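Local structure of serine protease (Arthrobacter nicotinovorans, 3WY8) at residues I11-F16 / F128-A133; S26-T31 / G172-I177; S39-C44 / Q90-F95. The protein probably hydrolyses peptide bonds as a trypsin-like serine protease with keratinolytic activity, the chain described here being the part that carries the protease fold. All coordinates share one frame; numbering follows the deposited sequence.

Interaction 1. Residues I11-F16 / F128-A133; sequences IGKIFF and FGYPAA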
ATOM      1  N   ILE A  11      -0.455   4.366  -9.071  1.00 17.13           N
ATOM      2  CA  ILE A  11       0.409   4.151  -7.902  1.00 16.51           C
ATOM      3  C   ILE A  11       0.936   5.495  -7.409  1.00 16.53           C
ATOM      4  O   ILE A  11       1.374   6.328  -8.207  1.00 16.37           O
ATOM      5  CB  ILE A  11       1.612   3.221  -8.220  1.00 16.44           C
ATOM      6  CG1 ILE A  11       1.137   1.904  -8.839  1.00 16.08           C
ATOM      7  CG2 ILE A  11       2.454   2.967  -6.955  1.00 16.37           C
ATOM      8  CD1 ILE A  11       2.266   0.957  -9.231  1.00 15.00           C
ATOM      9  N   GLY A  12       0.904   5.700  -6.096  1.00 16.23           N
ATOM     10  CA  GLY A  12       1.308   6.984  -5.539  1.00 16.24           C
ATOM     11  C   GLY A  12       2.103   6.946  -4.247  1.00 16.42           C
ATOM     12  O   GLY A  12       2.208   5.916  -3.576  1.00 16.28           O
ATOM     13  N   LYS A  13       2.676   8.100  -3.926  1.00 16.25           N
ATOM     14  CA  LYS A  13       3.370   8.326  -2.672  1.00 16.38           C
ATOM     15  C   LYS A  13       2.383   8.928  -1.680  1.00 16.69           C
ATOM     16  O   LYS A  13       1.518   9.723  -2.061  1.00 16.80           O
ATOM     17  CB  LYS A  13       4.543   9.277  -2.907  1.00 16.34           C
ATOM     18  CG  LYS A  13       5.510   9.411  -1.727  1.00 16.13           C
ATOM     19  CD  LYS A  13       6.655  10.346  -2.098  1.00 16.39           C
ATOM     20  CE  LYS A  13       7.583  10.618  -0.917  1.00 16.37           C
ATOM     21  NZ  LYS A  13       8.452   9.460  -0.568  1.00 15.29           N
ATOM     22  N   ILE A  14       2.515   8.544  -0.414  1.00 16.55           N
ATOM     23  CA  ILE A  14       1.650   9.051   0.651  1.00 16.58           C
ATOM     24  C   ILE A  14       2.467   9.864   1.647  1.00 16.89           C
ATOM     25  O   ILE A  14       3.543   9.434   2.071  1.00 16.75           O
ATOM     26  CB  ILE A  14       0.936   7.898   1.394  1.00 16.58           C
ATOM     27  CG1 ILE A  14      -0.012   7.153   0.446  1.00 16.49           C
ATOM     28  CG2 ILE A  14       0.164   8.410   2.610  1.00 17.38           C
ATOM     29  CD1 ILE A  14      -0.468   5.792   0.975  1.00 17.05           C
ATOM     30  N   PHE A  15       1.953  11.043   1.994  1.00 17.02           N
ATOM     31  CA  PHE A  15       2.508  11.870   3.062  1.00 17.39           C
ATOM     32  C   PHE A  15       1.442  11.951   4.139  1.00 17.52           C
ATOM     33  O   PHE A  15       0.290  12.300   3.851  1.00 17.62           O
ATOM     34  CB  PHE A  15       2.820  13.277   2.548  1.00 17.37           C
ATOM     35  CG  PHE A  15       3.876  13.322   1.478  1.00 17.23           C
ATOM     36  CD1 PHE A  15       5.201  13.612   1.803  1.00 17.24           C
ATOM     37  CD2 PHE A  15       3.547  13.089   0.142  1.00 17.37           C
ATOM     38  CE1 PHE A  15       6.182  13.664   0.820  1.00 16.84           C
ATOM     39  CE2 PHE A  15       4.522  13.143  -0.852  1.00 17.51           C
ATOM     40  CZ  PHE A  15       5.843  13.437  -0.512  1.00 16.84           C
ATOM     41  N   PHE A  16       1.800  11.630   5.378  1.00 17.58           N
ATOM     42  CA  PHE A  16       0.785  11.612   6.429  1.00 17.49           C
ATOM     43  C   PHE A  16       1.264  12.032   7.812  1.00 17.73           C
ATOM     44  O   PHE A  16       2.466  12.080   8.077  1.00 17.49           O
ATOM     45  CB  PHE A  16       0.046  10.259   6.470  1.00 17.70           C
ATOM     46  CG  PHE A  16       0.896   9.092   6.914  1.00 17.92           C
ATOM     47  CD1 PHE A  16       0.734   8.548   8.184  1.00 18.64           C
ATOM     48  CD2 PHE A  16       1.825   8.515   6.053  1.00 17.95           C
ATOM     49  CE1 PHE A  16       1.501   7.457   8.607  1.00 18.11           C
ATOM     50  CE2 PHE A  16       2.599   7.420   6.464  1.00 17.91           C
ATOM     51  CZ  PHE A  16       2.432   6.892   7.744  1.00 18.77           C
ATOM     52  N   PHE A 128       5.527  -2.599  -5.908  1.00 16.32           N
ATOM     53  CA  PHE A 128       5.966  -1.238  -6.191  1.00 16.29           C
ATOM     54  C   PHE A 128       5.979  -0.388  -4.935  1.00 16.02           C
ATOM     55  O   PHE A 128       5.243  -0.657  -3.996  1.00 16.51           O
ATOM     56  CB  PHE A 128       5.025  -0.597  -7.206  1.00 16.13           C
ATOM     57  CG  PHE A 128       5.121  -1.188  -8.581  1.00 16.25           C
ATOM     58  CD1 PHE A 128       5.812  -0.516  -9.589  1.00 16.36           C
ATOM     59  CD2 PHE A 128       4.507  -2.403  -8.879  1.00 17.27           C
ATOM     60  CE1 PHE A 128       5.896  -1.051 -10.877  1.00 16.36           C
ATOM     61  CE2 PHE A 128       4.590  -2.952 -10.162  1.00 16.85           C
ATOM     62  CZ  PHE A 128       5.289  -2.273 -11.160  1.00 17.53           C
ATOM     63  N   GLY A 129       6.811   0.647  -4.922  1.00 16.02           N
ATOM     64  CA  GLY A 129       6.798   1.594  -3.815  1.00 15.61           C
ATOM     65  C   GLY A 129       7.721   2.775  -4.012  1.00 15.71           C
ATOM     66  O   GLY A 129       8.454   2.848  -5.003  1.00 15.13           O
ATOM     67  N   TYR A 130       7.666   3.692  -3.051  1.00 15.14           N
ATOM     68  CA  TYR A 130       8.548   4.846  -2.989  1.00 15.35           C
ATOM     69  C   TYR A 130       9.474   4.714  -1.775  1.00 15.37           C
ATOM     70  O   TYR A 130       9.275   5.397  -0.764  1.00 15.64           O
ATOM     71  CB  TYR A 130       7.720   6.131  -2.895  1.00 15.29           C
ATOM     72  CG  TYR A 130       7.079   6.543  -4.192  1.00 16.11           C
ATOM     73  CD1 TYR A 130       7.739   7.399  -5.069  1.00 15.58           C
ATOM     74  CD2 TYR A 130       5.810   6.076  -4.548  1.00 16.16           C
ATOM     75  CE1 TYR A 130       7.151   7.776  -6.275  1.00 16.70           C
ATOM     76  CE2 TYR A 130       5.213   6.452  -5.749  1.00 15.94           C
ATOM     77  CZ  TYR A 130       5.890   7.300  -6.604  1.00 16.20           C
ATOM     78  OH  TYR A 130       5.310   7.679  -7.794  1.00 17.55           O
ATOM     79  N   PRO A 131      10.494   3.833  -1.865  1.00 15.74           N
ATOM     80  CA  PRO A 131      11.393   3.684  -0.721  1.00 15.76           C
ATOM     81  C   PRO A 131      12.122   4.992  -0.431  1.00 16.38           C
ATOM     82  O   PRO A 131      12.556   5.678  -1.365  1.00 16.00           O
ATOM     83  CB  PRO A 131      12.371   2.592  -1.171  1.00 15.67           C
ATOM     84  CG  PRO A 131      12.322   2.607  -2.660  1.00 15.34           C
ATOM     85  CD  PRO A 131      10.911   2.997  -3.009  1.00 15.57           C
ATOM     86  N   ALA A 132      12.241   5.329   0.852  1.00 16.95           N
ATOM     87  CA  ALA A 132      12.714   6.645   1.273  1.00 17.84           C
ATOM     88  C   ALA A 132      13.938   6.604   2.184  1.00 18.49           C
ATOM     89  O   ALA A 132      14.407   7.647   2.647  1.00 18.67           O
ATOM     90  CB  ALA A 132      11.569   7.432   1.940  1.00 17.73           C
ATOM     91  N   ALA A 133      14.445   5.402   2.442  1.00 19.22           N
ATOM     92  CA  ALA A 133      15.630   5.226   3.284  1.00 19.65           C
ATOM     93  C   ALA A 133      16.808   4.736   2.460  1.00 20.07           C
ATOM     94  O   ALA A 133      16.632   3.999   1.484  1.00 19.67           O
ATOM     95  CB  ALA A 133      15.338   4.260   4.423  1.00 19.79           C
TER
HETATM   96  O   HOH W   1       3.822   6.081  -9.719  1.00 16.24           O
HETATM   97  O   HOH W   2       7.306   7.123   0.309  1.00 17.26           O

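Interaction 2. Residues S26-T31 / G172-I177; sequences SGNSVT and GGPWFI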
ATOM      1  N   SER A  26       3.516   4.404   0.657  1.00 16.16           N
ATOM      2  CA  SER A  26       3.133   4.251  -0.736  1.00 16.09           C
ATOM      3  C   SER A  26       1.730   3.655  -0.778  1.00 15.95           C
ATOM      4  O   SER A  26       1.270   3.066   0.206  1.00 15.74           O
ATOM      5  CB  SER A  26       4.129   3.339  -1.457  1.00 16.36           C
ATOM      6  OG  SER A  26       5.447   3.828  -1.291  1.00 16.15           O
ATOM      7  N   GLY A  27       1.046   3.818  -1.904  1.00 15.72           N
ATOM      8  CA  GLY A  27      -0.320   3.336  -2.030  1.00 15.61           C
ATOM      9  C   GLY A  27      -0.744   3.164  -3.472  1.00 15.61           C
ATOM     10  O   GLY A  27       0.034   3.410  -4.399  1.00 14.97           O
ATOM     11  N   ASN A  28      -1.993   2.744  -3.655  1.00 15.50           N
ATOM     12  CA  ASN A  28      -2.490   2.419  -4.983  1.00 15.52           C
ATOM     13  C   ASN A  28      -3.976   2.696  -5.110  1.00 15.53           C
ATOM     14  O   ASN A  28      -4.754   2.345  -4.219  1.00 15.41           O
ATOM     15  CB  ASN A  28      -2.213   0.941  -5.278  1.00 15.35           C
ATOM     16  CG  ASN A  28      -2.442   0.579  -6.725  1.00 15.92           C
ATOM     17  OD1 ASN A  28      -1.981   1.271  -7.634  1.00 16.92           O
ATOM     18  ND2 ASN A  28      -3.137  -0.526  -6.947  1.00 16.34           N
ATOM     19  N   SER A  29      -4.364   3.333  -6.216  1.00 15.90           N
ATOM     20  CA  SER A  29      -5.774   3.516  -6.539  1.00 16.46           C
ATOM     21  C   SER A  29      -6.375   2.158  -6.913  1.00 16.60           C
ATOM     22  O   SER A  29      -5.922   1.508  -7.859  1.00 16.49           O
ATOM     23  CB  SER A  29      -5.943   4.520  -7.682  1.00 16.67           C
ATOM     24  OG  SER A  29      -7.310   4.639  -8.060  1.00 16.97           O
ATOM     25  N   VAL A  30      -7.374   1.723  -6.148  1.00 17.03           N
ATOM     26  CA  VAL A  30      -8.009   0.419  -6.386  1.00 17.20           C
ATOM     27  C   VAL A  30      -9.464   0.588  -6.794  1.00 17.65           C
ATOM     28  O   VAL A  30     -10.137   1.524  -6.357  1.00 17.57           O
ATOM     29  CB  VAL A  30      -7.889  -0.549  -5.176  1.00 16.87           C
ATOM     30  CG1 VAL A  30      -6.434  -0.971  -4.974  1.00 17.07           C
ATOM     31  CG2 VAL A  30      -8.460   0.063  -3.891  1.00 16.98           C
ATOM     32  N   THR A  31      -9.936  -0.317  -7.645  1.00 18.19           N
ATOM     33  CA  THR A  31     -11.297  -0.226  -8.162  1.00 18.79           C
ATOM     34  C   THR A  31     -12.287  -0.289  -7.004  1.00 18.92           C
ATOM     35  O   THR A  31     -12.128  -1.086  -6.087  1.00 19.12           O
ATOM     36  CB  THR A  31     -11.584  -1.331  -9.190  1.00 18.90           C
ATOM     37  OG1 THR A  31     -10.563  -1.313 -10.199  1.00 21.25           O
ATOM     38  CG2 THR A  31     -12.935  -1.114  -9.847  1.00 17.89           C
ATOM     39  N   GLY A 172       3.106  -0.087   2.290  1.00 15.24           N
ATOM     40  CA  GLY A 172       1.790   0.183   1.725  1.00 15.31           C
ATOM     41  C   GLY A 172       1.730   0.072   0.215  1.00 15.33           C
ATOM     42  O   GLY A 172       0.644   0.058  -0.357  1.00 15.17           O
ATOM     43  N   GLY A 173       2.896   0.013  -0.430  1.00 15.23           N
ATOM     44  CA  GLY A 173       2.962  -0.115  -1.887  1.00 15.50           C
ATOM     45  C   GLY A 173       2.351  -1.418  -2.375  1.00 15.37           C
ATOM     46  O   GLY A 173       2.416  -2.430  -1.678  1.00 15.23           O
ATOM     47  N   PRO A 174       1.765  -1.410  -3.584  1.00 15.26           N
ATOM     48  CA  PRO A 174       0.976  -2.561  -4.024  1.00 15.30           C
ATOM     49  C   PRO A 174       1.789  -3.773  -4.490  1.00 15.40           C
ATOM     50  O   PRO A 174       2.825  -3.618  -5.138  1.00 15.37           O
ATOM     51  CB  PRO A 174       0.160  -1.993  -5.186  1.00 15.24           C
ATOM     52  CG  PRO A 174       1.027  -0.894  -5.750  1.00 15.64           C
ATOM     53  CD  PRO A 174       1.715  -0.293  -4.551  1.00 15.48           C
ATOM     54  N   TRP A 175       1.295  -4.964  -4.153  1.00 15.49           N
ATOM     55  CA  TRP A 175       1.761  -6.213  -4.744  1.00 15.45           C
ATOM     56  C   TRP A 175       0.775  -6.608  -5.828  1.00 15.74           C
ATOM     57  O   TRP A 175      -0.410  -6.813  -5.543  1.00 15.60           O
ATOM     58  CB  TRP A 175       1.770  -7.336  -3.701  1.00 15.39           C
ATOM     59  CG  TRP A 175       2.877  -7.300  -2.702  1.00 15.14           C
ATOM     60  CD1 TRP A 175       3.468  -6.197  -2.157  1.00 15.68           C
ATOM     61  CD2 TRP A 175       3.499  -8.433  -2.087  1.00 15.50           C
ATOM     62  NE1 TRP A 175       4.435  -6.573  -1.255  1.00 15.83           N
ATOM     63  CE2 TRP A 175       4.474  -7.942  -1.193  1.00 15.99           C
ATOM     64  CE3 TRP A 175       3.329  -9.819  -2.210  1.00 15.20           C
ATOM     65  CZ2 TRP A 175       5.286  -8.788  -0.428  1.00 16.24           C
ATOM     66  CZ3 TRP A 175       4.133 -10.664  -1.449  1.00 14.83           C
ATOM     67  CH2 TRP A 175       5.097 -10.143  -0.567  1.00 16.15           C
ATOM     68  N   PHE A 176       1.256  -6.728  -7.062  1.00 15.67           N
ATOM     69  CA  PHE A 176       0.410  -7.210  -8.154  1.00 16.08           C
ATOM     70  C   PHE A 176       0.752  -8.651  -8.471  1.00 16.42           C
ATOM     71  O   PHE A 176       1.929  -8.997  -8.584  1.00 16.80           O
ATOM     72  CB  PHE A 176       0.589  -6.354  -9.412  1.00 16.10           C
ATOM     73  CG  PHE A 176       0.240  -4.907  -9.213  1.00 15.67           C
ATOM     74  CD1 PHE A 176      -1.086  -4.496  -9.205  1.00 16.19           C
ATOM     75  CD2 PHE A 176       1.241  -3.958  -9.027  1.00 15.46           C
ATOM     76  CE1 PHE A 176      -1.417  -3.151  -9.011  1.00 16.63           C
ATOM     77  CE2 PHE A 176       0.922  -2.619  -8.833  1.00 15.53           C
ATOM     78  CZ  PHE A 176      -0.406  -2.211  -8.823  1.00 16.92           C
ATOM     79  N   ILE A 177      -0.270  -9.498  -8.595  1.00 16.84           N
ATOM     80  CA  ILE A 177      -0.053 -10.874  -9.053  1.00 17.21           C
ATOM     81  C   ILE A 177       0.500 -10.812 -10.470  1.00 17.49           C
ATOM     82  O   ILE A 177      -0.063 -10.133 -11.325  1.00 17.35           O
ATOM     83  CB  ILE A 177      -1.351 -11.708  -9.066  1.00 17.19           C
ATOM     84  CG1 ILE A 177      -1.971 -11.772  -7.667  1.00 17.18           C
ATOM     85  CG2 ILE A 177      -1.071 -13.121  -9.600  1.00 17.34           C
ATOM     86  CD1 ILE A 177      -3.418 -12.278  -7.652  1.00 17.18           C
TER

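Interaction 3. Residues S39-C44 / Q90-F95; sequences STAGHC and QYDTAF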
ATOM      1  N   SER A  39      -5.518   1.739  -1.639  1.00 16.23           N
ATOM      2  CA  SER A  39      -5.007   0.677  -0.784  1.00 15.80           C
ATOM      3  C   SER A  39      -3.635   1.055  -0.224  1.00 16.04           C
ATOM      4  O   SER A  39      -2.834   1.702  -0.901  1.00 15.91           O
ATOM      5  CB  SER A  39      -4.884  -0.613  -1.578  1.00 15.88           C
ATOM      6  OG  SER A  39      -3.958  -0.427  -2.629  1.00 14.88           O
ATOM      7  N   THR A  40      -3.374   0.632   1.008  1.00 15.97           N
ATOM      8  CA  THR A  40      -2.095   0.887   1.676  1.00 16.29           C
ATOM      9  C   THR A  40      -1.951  -0.069   2.866  1.00 16.10           C
ATOM     10  O   THR A  40      -2.771  -0.976   3.025  1.00 16.11           O
ATOM     11  CB  THR A  40      -1.940   2.394   2.071  1.00 16.21           C
ATOM     12  OG1 THR A  40      -0.587   2.667   2.461  1.00 17.25           O
ATOM     13  CG2 THR A  40      -2.905   2.797   3.193  1.00 17.28           C
ATOM     14  N   ALA A  41      -0.909   0.110   3.675  1.00 16.15           N
ATOM     15  CA  ALA A  41      -0.738  -0.694   4.889  1.00 16.01           C
ATOM     16  C   ALA A  41      -1.538  -0.079   6.025  1.00 16.05           C
ATOM     17  O   ALA A  41      -1.751   1.128   6.046  1.00 15.74           O
ATOM     18  CB  ALA A  41       0.728  -0.775   5.275  1.00 16.02           C
ATOM     19  N   GLY A  42      -1.978  -0.910   6.968  1.00 16.22           N
ATOM     20  CA  GLY A  42      -2.672  -0.403   8.153  1.00 16.19           C
ATOM     21  C   GLY A  42      -1.786   0.586   8.890  1.00 16.42           C
ATOM     22  O   GLY A  42      -2.255   1.633   9.345  1.00 16.55           O
ATOM     23  N   HIS A  43      -0.493   0.270   8.977  1.00 16.64           N
ATOM     24  CA  HIS A  43       0.457   1.133   9.696  1.00 16.75           C
ATOM     25  C   HIS A  43       0.764   2.458   8.993  1.00 17.08           C
ATOM     26  O   HIS A  43       1.438   3.325   9.557  1.00 17.33           O
ATOM     27  CB  HIS A  43       1.726   0.358  10.116  1.00 16.85           C
ATOM     28  CG  HIS A  43       2.734   0.159   9.026  1.00 16.83           C
ATOM     29  ND1 HIS A  43       2.871  -1.031   8.341  1.00 17.51           N
ATOM     30  CD2 HIS A  43       3.702   0.979   8.551  1.00 17.92           C
ATOM     31  CE1 HIS A  43       3.857  -0.922   7.468  1.00 16.98           C
ATOM     32  NE2 HIS A  43       4.381   0.286   7.578  1.00 17.34           N
ATOM     33  N   CYS A  44       0.235   2.623   7.781  1.00 16.98           N
ATOM     34  CA  CYS A  44       0.363   3.878   7.046  1.00 17.65           C
ATOM     35  C   CYS A  44      -0.800   4.831   7.318  1.00 17.62           C
ATOM     36  O   CYS A  44      -0.829   5.938   6.786  1.00 18.25           O
ATOM     37  CB  CYS A  44       0.470   3.622   5.540  1.00 17.71           C
ATOM     38  SG  CYS A  44       1.987   2.771   5.014  1.00 19.44           S
ATOM     39  N   GLN A  90      -0.779  -9.579  11.024  1.00 18.83           N
ATOM     40  CA  GLN A  90      -1.472 -10.444  10.068  1.00 18.72           C
ATOM     41  C   GLN A  90      -2.428  -9.649   9.185  1.00 18.63           C
ATOM     42  O   GLN A  90      -2.679 -10.018   8.031  1.00 18.66           O
ATOM     43  CB  GLN A  90      -2.245 -11.561  10.779  1.00 18.56           C
ATOM     44  CG  GLN A  90      -3.138 -12.360   9.835  1.00 18.96           C
ATOM     45  CD  GLN A  90      -3.549 -13.713  10.371  1.00 19.31           C
ATOM     46  OE1 GLN A  90      -3.183 -14.101  11.483  1.00 20.34           O
ATOM     47  NE2 GLN A  90      -4.319 -14.447   9.572  1.00 19.50           N
ATOM     48  N   TYR A  91      -2.954  -8.559   9.738  1.00 18.36           N
ATOM     49  CA  TYR A  91      -3.982  -7.776   9.073  1.00 18.36           C
ATOM     50  C   TYR A  91      -3.520  -6.346   8.780  1.00 18.10           C
ATOM     51  O   TYR A  91      -4.308  -5.401   8.855  1.00 17.70           O
ATOM     52  CB  TYR A  91      -5.269  -7.790   9.915  1.00 18.50           C
ATOM     53  CG  TYR A  91      -5.743  -9.183  10.284  1.00 19.08           C
ATOM     54  CD1 TYR A  91      -6.423  -9.974   9.362  1.00 19.31           C
ATOM     55  CD2 TYR A  91      -5.502  -9.710  11.554  1.00 20.18           C
ATOM     56  CE1 TYR A  91      -6.860 -11.260   9.695  1.00 20.92           C
ATOM     57  CE2 TYR A  91      -5.944 -10.990  11.900  1.00 21.21           C
ATOM     58  CZ  TYR A  91      -6.618 -11.756  10.966  1.00 21.31           C
ATOM     59  OH  TYR A  91      -7.056 -13.021  11.300  1.00 22.85           O
ATOM     60  N   ASP A  92      -2.243  -6.199   8.420  1.00 17.67           N
ATOM     61  CA  ASP A  92      -1.664  -4.887   8.125  1.00 17.54           C
ATOM     62  C   ASP A  92      -1.998  -4.435   6.700  1.00 17.46           C
ATOM     63  O   ASP A  92      -1.134  -4.376   5.826  1.00 17.65           O
ATOM     64  CB  ASP A  92      -0.143  -4.897   8.368  1.00 17.37           C
ATOM     65  CG  ASP A  92       0.476  -3.505   8.311  1.00 17.97           C
ATOM     66  OD1 ASP A  92      -0.269  -2.506   8.408  1.00 16.44           O
ATOM     67  OD2 ASP A  92       1.721  -3.418   8.175  1.00 18.37           O
ATOM     68  N   THR A  93      -3.273  -4.134   6.478  1.00 16.97           N
ATOM     69  CA  THR A  93      -3.732  -3.519   5.243  1.00 16.78           C
ATOM     70  C   THR A  93      -4.892  -2.615   5.605  1.00 16.72           C
ATOM     71  O   THR A  93      -5.658  -2.916   6.522  1.00 16.63           O
ATOM     72  CB  THR A  93      -4.176  -4.563   4.190  1.00 16.51           C
ATOM     73  OG1 THR A  93      -3.045  -5.342   3.785  1.00 16.78           O
ATOM     74  CG2 THR A  93      -4.765  -3.894   2.949  1.00 16.62           C
ATOM     75  N   ALA A  94      -5.001  -1.501   4.894  1.00 16.68           N
ATOM     76  CA  ALA A  94      -6.087  -0.564   5.110  1.00 16.92           C
ATOM     77  C   ALA A  94      -6.406   0.180   3.823  1.00 17.20           C
ATOM     78  O   ALA A  94      -5.659   0.112   2.847  1.00 17.02           O
ATOM     79  CB  ALA A  94      -5.730   0.406   6.228  1.00 16.69           C
ATOM     80  N   PHE A  95      -7.540   0.873   3.823  1.00 17.13           N
ATOM     81  CA  PHE A  95      -8.000   1.567   2.642  1.00 17.45           C
ATOM     82  C   PHE A  95      -8.415   2.973   3.008  1.00 17.65           C
ATOM     83  O   PHE A  95      -9.143   3.194   3.974  1.00 18.11           O
ATOM     84  CB  PHE A  95      -9.152   0.805   1.974  1.00 17.28           C
ATOM     85  CG  PHE A  95      -8.784  -0.592   1.582  1.00 17.00           C
ATOM     86  CD1 PHE A  95      -8.256  -0.859   0.323  1.00 16.90           C
ATOM     87  CD2 PHE A  95      -8.919  -1.640   2.491  1.00 17.07           C
ATOM     88  CE1 PHE A  95      -7.889  -2.156  -0.038  1.00 17.37           C
ATOM     89  CE2 PHE A  95      -8.547  -2.940   2.145  1.00 17.11           C
ATOM     90  CZ  PHE A  95      -8.036  -3.199   0.876  1.00 16.94           C
TER

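Interaction 1. Residues I11-F16 / F128-A133
K13 lies across one face of the Y130 ring, and this is the tight half of the contact. Its CB sits 3.9 Å from the centroid of the Y130 ring and 16° off the ring normal, a CH-pi contact displaced toward the rim, while the peptide between G12 and K13 reaches the same ring obliquely, G12 C lying 3.5 Å from Y130 CE2. Next to this pair, I11 sends CD1 over a face of the F128 ring and comes within 3.6 Å of F128 CG; the two side chains cross at about a right angle. Strand 11-18 belongs to the N-terminal barrel of the trypsin-like double-barrel fold, and strand 124-129 to the second sheet, so the Y130 ring, from the loop after strand 124-129, packs on a barrel strand. The chains run nearly the same way here, yet they share no backbone hydrogen bonds and meet mainly through side chains. The polar margin is looser and mediated by water. One water donates to both I11 O and Y130 OH, at 2.9 Å each, and Y130 OH is also hydrogen-bonded to Y62 O. The K13 chain is extended until its last torsion (chi4 73°) bends NZ back toward the Y130 backbone; NZ bonds G138 O and, at 2.7 Å, a second water that also lies 2.8 Å from Y130 O. Beyond it, A132 CB is only distantly approached by K13 NZ, at 4.5 Å.

Interaction 2. Residues S26-T31 / G172-I177
Residues S26-N28 pack against G172-F176 in a buried contact between the two halves of the trypsin-like fold, made without direct hydrogen bonds between the segments. Strand 21-29 is part of the N-terminal barrel, whereas 174-177 belongs to the second sheet and follows S171, the probable nucleophile; the S-G-G-P sequence from S171 to P174 matches the family's motif. The strand segments 26-29 and 174-177 are inclined by 50°; the glycines before the second strand meet S26 and G27, and P174 and F176 meet N28. S26 O stands above the carbonyl plane of G172, 3.0 Å from G172 C. S26 O also bonds T40 OG1, while the backbone of S26 pairs with that of S171. G172 has a positive phi (87°), and any CB there would run into S26 O. S26 CB rests 3.7 Å from G173 CA, and S26 OG, which bonds G169 O and Y130 N, ties in two further loops. Farther along, N28 crosses P174 at about a right angle, with N28 CB 3.8 Å from P174 CG. Its CG is anti to the backbone N (chi1 -169°), which carries the amide past the proline to F176. Other residues fix the rotation of this amide: H10 ND1 at OD1, Q185 OE1 and S113 OG at ND2. Amide and F176 ring meet tip to tip with nearly perpendicular planes, N28 ND2 lying 3.7 Å from F176 CZ.

Interaction 3. Residues S39-C44 / Q90-F95
S39 and F95 begin the contact as a non-hydrogen-bonded antiparallel pair of the N-terminal barrel of the trypsin-like fold, S39 CB reaching F95 CE1 at 3.7 Å; S39 OG turns to Q185 OE1 and N28 O. T40 follows as the hydrogen-bonded pair of A94. Its N donates to A94 O at 3.0 Å, and A94 N returns a straighter bond (171°) to T40 O, also at 3.0 Å, approaching from above the carbonyl plane. The ladder ends here, but the chains stay close, A41 CA lying 4.1 Å from T93 CA, and T93 O is buried with no partner. A41 CB touches the D92 carboxylate at OD1, and G42, where a CB would press on D92 OD1, lays its CA 3.7 Å from A94 CB. H43 is gripped twice by that carboxylate. The backbone N of H43 donates to D92 OD1 at 2.8 Å, and H43 ND1 donates to D92 OD2 at 2.7 Å, each oxygen using its syn lone pair. OD2 lies in the plane of the imidazole, although ring and carboxylate planes are 40° apart. D92 reaches H43 with CG anti to its own backbone N (chi1 -170°), and S190 OG is a second partner of OD2. Since H43 NE2 bonds S171 OG, the three residues have the charge-relay geometry of a catalytic triad and probably act as one. An alanine in place of D92 would probably leave H43 ND1 without its acceptor and the imidazole freer to turn away from S171. C44, disulfide-bonded to C25, closes the 3-10 turn: C44 N donates to A41 O at 3.0 Å.

In the fold
From the N terminus, the chain lays down 11-16, 26-31 and 39-44 on three successive strands of the N-terminal barrel before any partner segment appears. Interaction 3 closes first, when 90-95 returns to 39-44 within the same barrel; its loop lies wholly inside those of the other two. Interaction 1 closes at 128-133 and interaction 2 at 172-177, and their segments alternate, so these two loops cross. Both tie the barrel to the second sheet, where strands 124-129 and 174-177 are neighbours. Segment 26-31 is the meeting point: backbone hydrogen bonds join its G27 to G12 of interaction 1 and its N28 to S39 of interaction 3.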